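Local coordinates for putative glycosyl hydrolase (Bacteroides thetaiotaomicron VPI-5482, PDB 3K11), which is probably a glycoside hydrolase of family 88, although its substrate and reaction have not been established, at residues 33-38 and 360-365. Residues are numbered along the deposited sequence; the frame is centred on the assembly and turned at random.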
loop_
_atom_site.group_PDB
_atom_site.type_symbol
_atom_site.label_atom_id
_atom_site.label_comp_id
_atom_site.label_asym_id
_atom_site.label_seq_id
_atom_site.Cartn_x
_atom_site.Cartn_y
_atom_site.Cartn_z
ATOM N N LYS A 33 -23.230 26.193 2.543
ATOM C CA LYS A 33 -24.607 26.283 3.042
ATOM C C LYS A 33 -25.635 25.919 1.961
ATOM O O LYS A 33 -26.656 25.279 2.245
ATOM C CB LYS A 33 -24.859 27.683 3.615
ATOM C CG LYS A 33 -26.247 27.970 4.146
ATOM C CD LYS A 33 -26.600 27.201 5.374
ATOM C CE LYS A 33 -27.702 27.889 6.173
ATOM N NZ LYS A 33 -28.958 27.970 5.408
ATOM N N LYS A 34 -25.385 26.340 0.724
ATOM C CA LYS A 34 -26.266 25.991 -0.385
ATOM C C LYS A 34 -26.400 24.470 -0.532
ATOM O O LYS A 34 -27.494 23.929 -0.749
ATOM C CB LYS A 34 -25.710 26.599 -1.674
ATOM C CG LYS A 34 -26.498 26.259 -2.933
ATOM C CD LYS A 34 -25.842 26.873 -4.192
ATOM C CE LYS A 34 -26.638 26.524 -5.478
ATOM N NZ LYS A 34 -26.701 25.032 -5.727
ATOM N N ASP A 35 -25.283 23.778 -0.352
ATOM C CA ASP A 35 -25.267 22.336 -0.497
ATOM C C ASP A 35 -25.951 21.610 0.652
ATOM O O ASP A 35 -26.778 20.723 0.428
ATOM C CB ASP A 35 -23.840 21.865 -0.741
ATOM C CG ASP A 35 -23.349 22.204 -2.161
ATOM O OD1 ASP A 35 -24.163 22.482 -3.070
ATOM O OD2 ASP A 35 -22.132 22.209 -2.390
ATOM N N ILE A 36 -25.672 22.001 1.888
ATOM C CA ILE A 36 -26.398 21.363 3.009
ATOM C C ILE A 36 -27.879 21.726 2.973
ATOM O O ILE A 36 -28.700 20.938 3.369
ATOM C CB ILE A 36 -25.726 21.545 4.411
ATOM C CG1 ILE A 36 -25.647 23.019 4.844
ATOM C CG2 ILE A 36 -24.373 20.866 4.424
ATOM C CD1 ILE A 36 -25.298 23.252 6.347
ATOM N N ASP A 37 -28.223 22.911 2.487
ATOM C CA ASP A 37 -29.649 23.291 2.338
ATOM C C ASP A 37 -30.359 22.377 1.330
ATOM O O ASP A 37 -31.517 22.027 1.523
ATOM C CB ASP A 37 -29.766 24.738 1.892
ATOM C CG ASP A 37 -29.674 25.753 3.045
ATOM O OD1 ASP A 37 -29.809 25.381 4.226
ATOM O OD2 ASP A 37 -29.485 26.959 2.699
ATOM N N ARG A 38 -29.653 21.948 0.281
ATOM C CA ARG A 38 -30.219 21.013 -0.709
ATOM C C ARG A 38 -30.481 19.642 -0.086
ATOM O O ARG A 38 -31.539 19.035 -0.302
ATOM C CB ARG A 38 -29.339 20.922 -1.954
ATOM C CG ARG A 38 -29.988 20.143 -3.077
ATOM C CD ARG A 38 -29.324 20.377 -4.430
ATOM N NE ARG A 38 -28.004 19.760 -4.536
ATOM C CZ ARG A 38 -26.850 20.392 -4.330
ATOM N NH1 ARG A 38 -26.796 21.675 -3.978
ATOM N NH2 ARG A 38 -25.719 19.717 -4.450
ATOM N N ALA A 360 -14.881 16.742 -2.049
ATOM C CA ALA A 360 -15.167 15.369 -2.445
ATOM C C ALA A 360 -16.646 15.048 -2.132
ATOM O O ALA A 360 -17.424 14.659 -2.988
ATOM C CB ALA A 360 -14.253 14.396 -1.701
ATOM N N VAL A 361 -17.026 15.280 -0.898
ATOM C CA VAL A 361 -18.377 14.994 -0.448
ATOM C C VAL A 361 -19.451 15.830 -1.186
ATOM O O VAL A 361 -20.515 15.308 -1.587
ATOM C CB VAL A 361 -18.442 15.232 1.106
ATOM C CG1 VAL A 361 -19.806 15.305 1.610
ATOM C CG2 VAL A 361 -17.638 14.103 1.815
ATOM N N ALA A 362 -19.203 17.124 -1.349
ATOM C CA ALA A 362 -20.165 17.984 -2.002
ATOM C C ALA A 362 -20.434 17.497 -3.439
ATOM O O ALA A 362 -21.528 17.632 -3.943
ATOM C CB ALA A 362 -19.697 19.448 -1.966
ATOM N N GLY A 363 -19.432 16.934 -4.080
ATOM C CA GLY A 363 -19.592 16.325 -5.406
ATOM C C GLY A 363 -20.501 15.114 -5.463
ATOM O O GLY A 363 -20.886 14.686 -6.548
ATOM N N LYS A 364 -20.877 14.575 -4.314
ATOM C CA LYS A 364 -21.774 13.416 -4.241
ATOM C C LYS A 364 -23.179 13.808 -3.789
ATOM O O LYS A 364 -24.031 12.952 -3.607
ATOM C CB LYS A 364 -21.189 12.377 -3.312
ATOM C CG LYS A 364 -19.899 11.774 -3.838
ATOM C CD LYS A 364 -20.170 10.810 -4.966
ATOM C CE LYS A 364 -18.861 10.423 -5.639
ATOM N NZ LYS A 364 -19.113 9.481 -6.764
ATOM N N ILE A 365 -23.415 15.102 -3.618
ATOM C CA ILE A 365 -24.760 15.598 -3.304
ATOM C C ILE A 365 -25.420 15.894 -4.654
ATOM O O ILE A 365 -25.066 16.860 -5.332
ATOM C CB ILE A 365 -24.762 16.867 -2.460
ATOM C CG1 ILE A 365 -23.969 16.685 -1.154
ATOM C CG2 ILE A 365 -26.250 17.281 -2.184
ATOM C CD1 ILE A 365 -23.784 17.998 -0.327
HETATM O O HOH W 1 -22.800 20.047 -4.413
#
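Ala362 and Ile365, at the two ends of a type I turn, meet Asp35 and Arg38 of helix 29-45 in the helical six-hairpin fold expected of a family 88 hydrolase. The contact illustrates how an arginine on one helix can hold the chain leaving another. Earlier on helix 347-362, Val361 is buried and packs on Val403 of helix 400-416. At Ala362 the methyl CB lies 3.7 Å from Asp35 OD2, while the carbonyl O accepts a bond from a water that in turn accepts one from Arg38 NH2. Gly363 and Lys364 carry the chain round the turn, which Ile365 N closes on Ala362 O. The two branches of Ile365 go to different partners: CD1 reaches Asp35 CB at 3.9 Å, and CG2, anti to its backbone N, comes within 3.4 Å of Arg38 NH2. In Arg38, CG anti to the backbone N (chi1 -171°) and a bend at chi3 carry the guanidinium to Ile365, with Asp35 OD1, Ile365 O and the water at its edge, near its plane. Asp35 OD1 is salt-bridged to NH1 at 2.9 Å, which helps fix the group's rotation; NE adds a bond to Asn366 O. The direct bond across the segments runs from Arg38 NH2 to Ile365 O, 3.1 Å long, with the oxygen almost in the guanidinium plane but the nitrogen lying 54° out of the carbonyl plane.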